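Local coordinates for protein AvrA (Salmonella typhimurium, PDB 6BE0) that probably transfers acetyl groups from acetyl-CoA to serine and threonine residues of target proteins, and binds coenzyme A and inositol hexakisphosphate, at residues 89-94 with 112-117; 134-139 with 169-174; 138-143 with 209-214. All blocks are in the same frame, centred on the assembly; numbering follows the deposited sequence.

Interaction 1 of 3, residues 89-94 with 112-117; sequences KFVMSV and ARFLVN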
loop_
_atom_site.group_PDB
_atom_site.type_symbol
_atom_site.label_atom_id
_atom_site.label_comp_id
_atom_site.label_asym_id
_atom_site.label_seq_id
_atom_site.Cartn_x
_atom_site.Cartn_y
_atom_site.Cartn_z
ATOM N N LYS A 89 -7.399 -10.011 0.265
ATOM C CA LYS A 89 -8.824 -9.843 0.009
ATOM C C LYS A 89 -9.117 -8.405 -0.401
ATOM O O LYS A 89 -8.559 -7.466 0.165
ATOM C CB LYS A 89 -9.647 -10.210 1.247
ATOM C CG LYS A 89 -9.769 -11.703 1.509
ATOM C CD LYS A 89 -10.624 -12.377 0.450
ATOM C CE LYS A 89 -10.978 -13.802 0.834
ATOM N NZ LYS A 89 -11.740 -14.478 -0.251
ATOM N N PHE A 90 -9.986 -8.241 -1.391
ATOM C CA PHE A 90 -10.441 -6.919 -1.798
ATOM C C PHE A 90 -11.820 -6.651 -1.215
ATOM O O PHE A 90 -12.773 -7.380 -1.492
ATOM C CB PHE A 90 -10.469 -6.798 -3.323
ATOM C CG PHE A 90 -11.026 -5.491 -3.817
ATOM C CD1 PHE A 90 -10.519 -4.287 -3.358
ATOM C CD2 PHE A 90 -12.049 -5.468 -4.749
ATOM C CE1 PHE A 90 -11.029 -3.084 -3.813
ATOM C CE2 PHE A 90 -12.561 -4.271 -5.210
ATOM C CZ PHE A 90 -12.050 -3.077 -4.741
ATOM N N VAL A 91 -11.909 -5.610 -0.395
ATOM C CA VAL A 91 -13.165 -5.219 0.233
ATOM C C VAL A 91 -13.521 -3.806 -0.211
ATOM O O VAL A 91 -12.638 -2.989 -0.471
ATOM C CB VAL A 91 -13.085 -5.299 1.771
ATOM C CG1 VAL A 91 -12.896 -6.743 2.212
ATOM C CG2 VAL A 91 -11.959 -4.423 2.303
ATOM N N MET A 92 -14.816 -3.525 -0.296
ATOM C CA MET A 92 -15.295 -2.319 -0.952
ATOM C C MET A 92 -15.894 -1.321 0.033
ATOM O O MET A 92 -16.549 -0.358 -0.367
ATOM C CB MET A 92 -16.319 -2.701 -2.019
ATOM C CG MET A 92 -15.878 -3.908 -2.839
ATOM S SD MET A 92 -16.812 -4.150 -4.359
ATOM C CE MET A 92 -16.163 -2.807 -5.361
ATOM N N SER A 93 -15.660 -1.552 1.321
ATOM C CA SER A 93 -16.078 -0.612 2.356
ATOM C C SER A 93 -15.418 -0.948 3.687
ATOM O O SER A 93 -14.903 -2.051 3.876
ATOM C CB SER A 93 -17.599 -0.616 2.518
ATOM O OG SER A 93 -18.049 -1.825 3.103
ATOM N N VAL A 94 -15.439 0.016 4.600
ATOM C CA VAL A 94 -14.915 -0.176 5.947
ATOM C C VAL A 94 -15.681 -1.276 6.671
ATOM O O VAL A 94 -15.102 -2.059 7.421
ATOM C CB VAL A 94 -14.995 1.128 6.765
ATOM C CG1 VAL A 94 -14.533 0.906 8.202
ATOM C CG2 VAL A 94 -14.164 2.206 6.104
ATOM N N ALA A 112 -2.954 -12.187 7.011
ATOM C CA ALA A 112 -3.765 -11.803 5.864
ATOM C C ALA A 112 -3.648 -10.312 5.575
ATOM O O ALA A 112 -3.211 -9.533 6.425
ATOM C CB ALA A 112 -5.219 -12.184 6.098
ATOM N N ARG A 113 -4.028 -9.926 4.360
ATOM C CA ARG A 113 -4.017 -8.526 3.952
ATOM C C ARG A 113 -5.329 -8.154 3.284
ATOM O O ARG A 113 -6.030 -9.009 2.746
ATOM C CB ARG A 113 -2.851 -8.239 3.005
ATOM C CG ARG A 113 -1.492 -8.289 3.670
ATOM C CD ARG A 113 -0.918 -9.692 3.654
ATOM N NE ARG A 113 0.147 -9.857 4.637
ATOM C CZ ARG A 113 0.726 -11.018 4.927
ATOM N NH1 ARG A 113 0.344 -12.131 4.309
ATOM N NH2 ARG A 113 1.687 -11.067 5.839
ATOM N N PHE A 114 -5.651 -6.867 3.325
ATOM C CA PHE A 114 -6.896 -6.369 2.760
ATOM C C PHE A 114 -6.674 -5.094 1.971
ATOM O O PHE A 114 -6.113 -4.137 2.494
ATOM C CB PHE A 114 -7.915 -6.102 3.867
ATOM C CG PHE A 114 -8.216 -7.300 4.718
ATOM C CD1 PHE A 114 -7.491 -7.546 5.872
ATOM C CD2 PHE A 114 -9.231 -8.175 4.370
ATOM C CE1 PHE A 114 -7.770 -8.646 6.660
ATOM C CE2 PHE A 114 -9.514 -9.277 5.154
ATOM C CZ PHE A 114 -8.782 -9.512 6.301
ATOM N N LEU A 115 -7.108 -5.086 0.713
ATOM C CA LEU A 115 -7.265 -3.840 -0.026
ATOM C C LEU A 115 -8.676 -3.336 0.220
ATOM O O LEU A 115 -9.649 -3.999 -0.144
ATOM C CB LEU A 115 -7.018 -4.026 -1.524
ATOM C CG LEU A 115 -5.611 -4.425 -1.970
ATOM C CD1 LEU A 115 -5.506 -4.285 -3.478
ATOM C CD2 LEU A 115 -4.539 -3.597 -1.279
ATOM N N VAL A 116 -8.780 -2.168 0.844
ATOM C CA VAL A 116 -10.072 -1.622 1.238
ATOM C C VAL A 116 -10.325 -0.265 0.594
ATOM O O VAL A 116 -9.520 0.656 0.718
ATOM C CB VAL A 116 -10.182 -1.493 2.778
ATOM C CG1 VAL A 116 -8.988 -0.734 3.359
ATOM C CG2 VAL A 116 -11.506 -0.838 3.178
ATOM N N ASN A 117 -11.451 -0.157 -0.105
ATOM C CA ASN A 117 -11.932 1.133 -0.577
ATOM C C ASN A 117 -12.679 1.829 0.550
ATOM O O ASN A 117 -13.803 1.457 0.885
ATOM C CB ASN A 117 -12.837 0.976 -1.798
ATOM C CG ASN A 117 -13.259 2.313 -2.382
ATOM O OD1 ASN A 117 -12.732 3.361 -2.007
ATOM N ND2 ASN A 117 -14.207 2.282 -3.310
#

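Interaction 2 of 3, residues 134-139 with 169-174; sequences DGKTSV and DCYFAM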
loop_
_atom_site.group_PDB
_atom_site.type_symbol
_atom_site.label_atom_id
_atom_site.label_comp_id
_atom_site.label_asym_id
_atom_site.label_seq_id
_atom_site.Cartn_x
_atom_site.Cartn_y
_atom_site.Cartn_z
ATOM N N ASP A 134 0.776 -14.372 19.494
ATOM C CA ASP A 134 0.401 -14.904 20.797
ATOM C C ASP A 134 -1.097 -15.218 20.744
ATOM O O ASP A 134 -1.517 -16.074 19.965
ATOM C CB ASP A 134 0.753 -13.918 21.919
ATOM C CG ASP A 134 2.185 -13.414 21.820
ATOM O OD1 ASP A 134 3.062 -14.194 21.391
ATOM O OD2 ASP A 134 2.431 -12.237 22.164
ATOM N N GLY A 135 -1.903 -14.528 21.546
ATOM C CA GLY A 135 -3.348 -14.689 21.497
ATOM C C GLY A 135 -4.049 -13.482 20.901
ATOM O O GLY A 135 -5.245 -13.526 20.608
ATOM N N LYS A 136 -3.294 -12.407 20.702
ATOM C CA LYS A 136 -3.868 -11.106 20.388
ATOM C C LYS A 136 -3.840 -10.806 18.888
ATOM O O LYS A 136 -2.961 -11.278 18.165
ATOM C CB LYS A 136 -3.119 -10.024 21.171
ATOM C CG LYS A 136 -2.596 -10.525 22.519
ATOM C CD LYS A 136 -2.452 -9.415 23.551
ATOM C CE LYS A 136 -1.703 -9.899 24.785
ATOM N NZ LYS A 136 -2.321 -11.116 25.390
ATOM N N THR A 137 -4.814 -10.021 18.434
ATOM C CA THR A 137 -4.978 -9.703 17.018
ATOM C C THR A 137 -4.466 -8.299 16.705
ATOM O O THR A 137 -4.858 -7.327 17.353
ATOM C CB THR A 137 -6.460 -9.811 16.594
ATOM O OG1 THR A 137 -6.903 -11.165 16.748
ATOM C CG2 THR A 137 -6.660 -9.382 15.142
ATOM N N SER A 138 -3.594 -8.205 15.703
ATOM C CA SER A 138 -3.036 -6.927 15.271
ATOM C C SER A 138 -3.575 -6.530 13.901
ATOM O O SER A 138 -3.536 -7.313 12.953
ATOM C CB SER A 138 -1.508 -6.992 15.232
ATOM O OG SER A 138 -0.958 -5.778 14.749
ATOM N N VAL A 139 -4.075 -5.303 13.813
ATOM C CA VAL A 139 -4.601 -4.761 12.567
ATOM C C VAL A 139 -3.963 -3.404 12.308
ATOM O O VAL A 139 -4.143 -2.474 13.091
ATOM C CB VAL A 139 -6.138 -4.618 12.616
ATOM C CG1 VAL A 139 -6.676 -4.082 11.296
ATOM C CG2 VAL A 139 -6.782 -5.954 12.953
ATOM N N ASP A 169 -9.043 -8.915 22.585
ATOM C CA ASP A 169 -7.614 -8.646 22.454
ATOM C C ASP A 169 -7.230 -8.241 21.031
ATOM O O ASP A 169 -6.272 -8.765 20.461
ATOM C CB ASP A 169 -6.812 -9.875 22.888
ATOM C CG ASP A 169 -7.024 -10.217 24.351
ATOM O OD1 ASP A 169 -6.462 -9.510 25.214
ATOM O OD2 ASP A 169 -7.750 -11.192 24.639
ATOM N N CYS A 170 -7.994 -7.308 20.469
ATOM C CA CYS A 170 -7.765 -6.814 19.115
ATOM C C CYS A 170 -7.237 -5.383 19.164
ATOM O O CYS A 170 -7.877 -4.498 19.735
ATOM C CB CYS A 170 -9.059 -6.882 18.301
ATOM S SG CYS A 170 -8.890 -6.396 16.574
ATOM N N TYR A 171 -6.070 -5.164 18.562
ATOM C CA TYR A 171 -5.402 -3.868 18.613
ATOM C C TYR A 171 -5.236 -3.272 17.219
ATOM O O TYR A 171 -4.784 -3.949 16.293
ATOM C CB TYR A 171 -4.041 -4.007 19.297
ATOM C CG TYR A 171 -4.136 -4.555 20.702
ATOM C CD1 TYR A 171 -4.086 -5.922 20.938
ATOM C CD2 TYR A 171 -4.286 -3.709 21.790
ATOM C CE1 TYR A 171 -4.177 -6.428 22.221
ATOM C CE2 TYR A 171 -4.379 -4.206 23.075
ATOM C CZ TYR A 171 -4.324 -5.565 23.285
ATOM O OH TYR A 171 -4.415 -6.069 24.564
ATOM N N PHE A 172 -5.604 -1.999 17.084
ATOM C CA PHE A 172 -5.597 -1.318 15.796
ATOM C C PHE A 172 -4.646 -0.124 15.779
ATOM O O PHE A 172 -4.487 0.580 16.777
ATOM C CB PHE A 172 -7.010 -0.856 15.433
ATOM C CG PHE A 172 -7.062 0.052 14.236
ATOM C CD1 PHE A 172 -7.123 1.427 14.396
ATOM C CD2 PHE A 172 -7.041 -0.468 12.952
ATOM C CE1 PHE A 172 -7.168 2.264 13.297
ATOM C CE2 PHE A 172 -7.085 0.365 11.851
ATOM C CZ PHE A 172 -7.149 1.733 12.024
ATOM N N ALA A 173 -4.018 0.093 14.626
ATOM C CA ALA A 173 -3.137 1.233 14.425
ATOM C C ALA A 173 -3.180 1.678 12.969
ATOM O O ALA A 173 -3.332 0.861 12.065
ATOM C CB ALA A 173 -1.714 0.887 14.834
ATOM N N MET A 174 -3.054 2.982 12.753
ATOM C CA MET A 174 -3.014 3.544 11.411
ATOM C C MET A 174 -1.644 4.169 11.183
ATOM O O MET A 174 -1.138 4.893 12.039
ATOM C CB MET A 174 -4.130 4.572 11.229
ATOM C CG MET A 174 -4.116 5.292 9.896
ATOM S SD MET A 174 -5.579 6.324 9.696
ATOM C CE MET A 174 -4.887 7.735 8.843
#

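Interaction 3 of 3, residues 138-143 with 209-214; sequences SVILFE and EDNICE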
loop_
_atom_site.group_PDB
_atom_site.type_symbol
_atom_site.label_atom_id
_atom_site.label_comp_id
_atom_site.label_asym_id
_atom_site.label_seq_id
_atom_site.Cartn_x
_atom_site.Cartn_y
_atom_site.Cartn_z
ATOM N N SER A 138 -3.594 -8.205 15.703
ATOM C CA SER A 138 -3.036 -6.927 15.271
ATOM C C SER A 138 -3.575 -6.530 13.901
ATOM O O SER A 138 -3.536 -7.313 12.953
ATOM C CB SER A 138 -1.508 -6.992 15.232
ATOM O OG SER A 138 -0.958 -5.778 14.749
ATOM N N VAL A 139 -4.075 -5.303 13.813
ATOM C CA VAL A 139 -4.601 -4.761 12.567
ATOM C C VAL A 139 -3.963 -3.404 12.308
ATOM O O VAL A 139 -4.143 -2.474 13.091
ATOM C CB VAL A 139 -6.138 -4.618 12.616
ATOM C CG1 VAL A 139 -6.676 -4.082 11.296
ATOM C CG2 VAL A 139 -6.782 -5.954 12.953
ATOM N N ILE A 140 -3.216 -3.294 11.214
ATOM C CA ILE A 140 -2.540 -2.045 10.878
ATOM C C ILE A 140 -2.953 -1.545 9.502
ATOM O O ILE A 140 -2.734 -2.214 8.493
ATOM C CB ILE A 140 -1.009 -2.201 10.926
ATOM C CG1 ILE A 140 -0.581 -2.668 12.321
ATOM C CG2 ILE A 140 -0.328 -0.877 10.573
ATOM C CD1 ILE A 140 0.902 -2.954 12.462
ATOM N N LEU A 141 -3.548 -0.356 9.480
ATOM C CA LEU A 141 -3.960 0.294 8.243
ATOM C C LEU A 141 -2.838 1.187 7.732
ATOM O O LEU A 141 -2.406 2.106 8.427
ATOM C CB LEU A 141 -5.235 1.112 8.471
ATOM C CG LEU A 141 -5.735 1.980 7.312
ATOM C CD1 LEU A 141 -6.184 1.130 6.138
ATOM C CD2 LEU A 141 -6.864 2.883 7.786
ATOM N N PHE A 142 -2.364 0.913 6.521
ATOM C CA PHE A 142 -1.306 1.712 5.916
ATOM C C PHE A 142 -1.877 2.675 4.885
ATOM O O PHE A 142 -2.549 2.262 3.939
ATOM C CB PHE A 142 -0.252 0.814 5.267
ATOM C CG PHE A 142 0.522 -0.018 6.249
ATOM C CD1 PHE A 142 0.076 -1.276 6.616
ATOM C CD2 PHE A 142 1.694 0.459 6.806
ATOM C CE1 PHE A 142 0.786 -2.041 7.520
ATOM C CE2 PHE A 142 2.408 -0.304 7.711
ATOM C CZ PHE A 142 1.954 -1.553 8.066
ATOM N N GLU A 143 -1.611 3.961 5.091
ATOM C CA GLU A 143 -1.981 4.997 4.138
ATOM C C GLU A 143 -0.743 5.407 3.346
ATOM O O GLU A 143 0.206 5.937 3.925
ATOM C CB GLU A 143 -2.580 6.205 4.861
ATOM C CG GLU A 143 -3.945 5.951 5.486
ATOM C CD GLU A 143 -5.040 5.733 4.454
ATOM O OE1 GLU A 143 -4.803 6.003 3.259
ATOM O OE2 GLU A 143 -6.143 5.292 4.843
ATOM N N GLU A 209 4.152 -6.229 16.979
ATOM C CA GLU A 209 4.387 -6.524 18.383
ATOM C C GLU A 209 4.139 -5.285 19.236
ATOM O O GLU A 209 3.486 -5.354 20.276
ATOM C CB GLU A 209 5.815 -7.036 18.575
ATOM C CG GLU A 209 6.102 -7.630 19.942
ATOM C CD GLU A 209 7.441 -8.342 19.990
ATOM O OE1 GLU A 209 8.199 -8.247 19.001
ATOM O OE2 GLU A 209 7.733 -8.999 21.012
ATOM N N ASP A 210 4.652 -4.148 18.778
ATOM C CA ASP A 210 4.493 -2.888 19.498
ATOM C C ASP A 210 3.051 -2.392 19.433
ATOM O O ASP A 210 2.587 -1.695 20.335
ATOM C CB ASP A 210 5.441 -1.827 18.933
ATOM C CG ASP A 210 6.884 -2.042 19.363
ATOM O OD1 ASP A 210 7.120 -2.776 20.347
ATOM O OD2 ASP A 210 7.784 -1.464 18.719
ATOM N N ASN A 211 2.345 -2.745 18.365
ATOM C CA ASN A 211 0.928 -2.422 18.251
ATOM C C ASN A 211 0.132 -3.163 19.320
ATOM O O ASN A 211 -0.720 -2.583 19.995
ATOM C CB ASN A 211 0.402 -2.773 16.858
ATOM C CG ASN A 211 -1.047 -2.364 16.658
ATOM O OD1 ASN A 211 -1.537 -1.439 17.305
ATOM N ND2 ASN A 211 -1.738 -3.057 15.759
ATOM N N ILE A 212 0.429 -4.451 19.470
ATOM C CA ILE A 212 -0.234 -5.294 20.457
ATOM C C ILE A 212 0.088 -4.848 21.877
ATOM O O ILE A 212 -0.795 -4.792 22.733
ATOM C CB ILE A 212 0.172 -6.773 20.283
ATOM C CG1 ILE A 212 -0.443 -7.333 19.000
ATOM C CG2 ILE A 212 -0.280 -7.608 21.475
ATOM C CD1 ILE A 212 0.034 -8.723 18.640
ATOM N N CYS A 213 1.354 -4.534 22.125
ATOM C CA CYS A 213 1.794 -4.125 23.453
ATOM C C CYS A 213 1.485 -2.653 23.705
ATOM O O CYS A 213 1.804 -2.119 24.769
ATOM C CB CYS A 213 3.291 -4.386 23.619
ATOM S SG CYS A 213 3.747 -6.139 23.525
ATOM N N GLU A 214 0.860 -2.010 22.722
ATOM C CA GLU A 214 0.471 -0.610 22.825
ATOM C C GLU A 214 1.686 0.274 23.091
ATOM O O GLU A 214 1.670 1.117 23.988
ATOM C CB GLU A 214 -0.582 -0.430 23.924
ATOM C CG GLU A 214 -1.735 -1.423 23.829
ATOM C CD GLU A 214 -2.855 -1.121 24.809
ATOM O OE1 GLU A 214 -3.470 -0.041 24.691
ATOM O OE2 GLU A 214 -3.117 -1.963 25.696
#

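Interaction 1 of 3, residues 89-94 with 112-117
Lys89 N donates to Arg113 O at 3.0 Å, opening the parallel ladder of a beta-alpha-beta unit: strand 88-91, an outermost strand of the mixed sheet, leads through helix 94-106 into its neighbour 111-117. The carbonyl of Lys89 then takes Leu115 N at 2.8 Å, so Lys89 grips the residues before and after its partner Phe114. Lys89 CB approaches the Phe114 ring obliquely, 3.8 Å from CD2, while the chain is bent at chi2 (-69°) and its end leads away from the other strand. Phe90 lies on the other face with Leu115. Its CG is anti to the backbone N (chi1 176°), and ring atom CD1 approaches Leu115 O to 3.3 Å and Leu115 CB to 4.0 Å; the two side chains cross at about a right angle, and both also meet Met72 of helix 65-82. Val91 returns to the Lys89 face. Its N reaches Leu115 O in an almost straight bond (170° at the hydrogen) and its O receives Asn117 N, while CG2 presses on Val116 CB at 3.5 Å. Helix 94-106 covers this face, with Ser100 against Val91 and Leu97 against Phe114. The strand ends at Val91; after Met92, Ser93 N-caps the helix through OG to Glu96 N. Ser93 CA makes a C-H...O contact of 3.4 Å with Asn117 O, whereas Asn117 OD1 is hydrogen-bonded to the backbone N of Gly119 and His124.

Interaction 2 of 3, residues 134-139 with 169-174
Thr137, Val139 and their partners Cys170 and Phe172 form the close-packed part of this parallel strand pair, whose axes approach to 4.8 Å and differ by 17° in direction. Four backbone bonds stitch it. Thr137 N goes to Asp169 O and Tyr171 N returns to Thr137 O; Val139 N goes to Tyr171 O and Ala173 N returns to Val139 O. The Tyr171-Thr137 bond is the straightest, at 173°.

On the face carrying Thr137 and Val139, Cys170 SG meets two methyls, 4.0 Å from Thr137 CG2 and 4.2 Å from Val139 CG2. Val139 CG1, anti to the backbone N, meets the Phe172 ring at its edge and in its plane, 4.0 Å from CD2. The same ring atom comes within 3.5 Å of Val139 O. Leu162 and Thr158 of helix 151-164 pack on Cys170 and Phe172 respectively, and Phe130 of strand 125-133 touches both Thr137 and Val139.

Toward the turn at Gly135 the contact thins into solvent. Lys136 crosses Tyr171 obliquely, its CD 3.7 Å from Tyr171 CE1, so the aliphatic part of the lysine does the touching; Thr137 O, by contrast, lies near the plane of the tyrosine ring, at its edge. The chain then bends at chi4 (-55°), and NZ stays 4.4 Å from Asp169 OD1, opposite charges too far apart for a salt bridge, with Asp169 itself exposed. Tyr171 also rests on Ile212 of helix 205-212.

Strand 136-143, helix 151-164 and strand 170-176 thus make a beta-alpha-beta unit, which adds an outermost parallel strand to the mixed sheet of this YopJ-family acetyltransferase.

Interaction 3 of 3, residues 138-143 with 209-214
Asn211 and Ser138 bury the most surface in this contact: the asparagine reaches down from the last turn of helix 205-212 and its ND2 donates to Ser138 OG at 3.0 Å. The bond is fairly straight, 155° at the hydrogen, and the oxygen stands only slightly off the plane of the amide, tilted 16° from it. Asn211 CG is anti to its backbone N (chi1 -176°), as is Ser138 OG, and the amide nitrogen meets the hydroxyl oxygen. The buried hydroxyl has a second partner, ND1 of His208, one helical turn before Asn211. The amide nitrogen is likewise shared, through a weak bond to Tyr171 O on the neighbouring strand, so one side chain ties the helix to two strands.

Side-chain packing flanks this polar link. Ile212 lays CG1 against Ser138 CB at 3.9 Å, with its CD1 a little farther from the same carbon. On the other flank Ile140 CG1 comes to 3.6 Å from Asn211 ND2, the two side chains sliding past each other in opposite directions. Ile140 also packs on Ile207 and His208 of the same helix.

Just beyond, Glu214 takes a positive phi and closes the helix in a Schellman motif. Helix 205-212 therefore lies by its C-terminal end over strand 136-143, on the sheet face that carries Ser138 and Ile140, with Asn211 also resting on Ala173 of strand 170-176 and Ile212 on Met133 of strand 125-133.

All three contacts involve one mixed five-stranded sheet: two pair its strands and the third packs a helix on it. Interaction 1 comes first in the chain and closes before the others open; it joins strands 88-91 and 111-117 at one side of the sheet, whereas interaction 2 joins 136-143 and 170-176 at the other, with strand 125-133 between. Their centres are about 17 Å apart. Interactions 2 and 3 start from the same strand, share Ser138 and Val139, and have centres about 6 Å apart. Lys136 CD also touches Ile212 CG2 at 3.5 Å. Two parallel beta-alpha-beta units thus flank an antiparallel centre, and helix 205-212 packs at the side formed by strands 136-143 and 170-176.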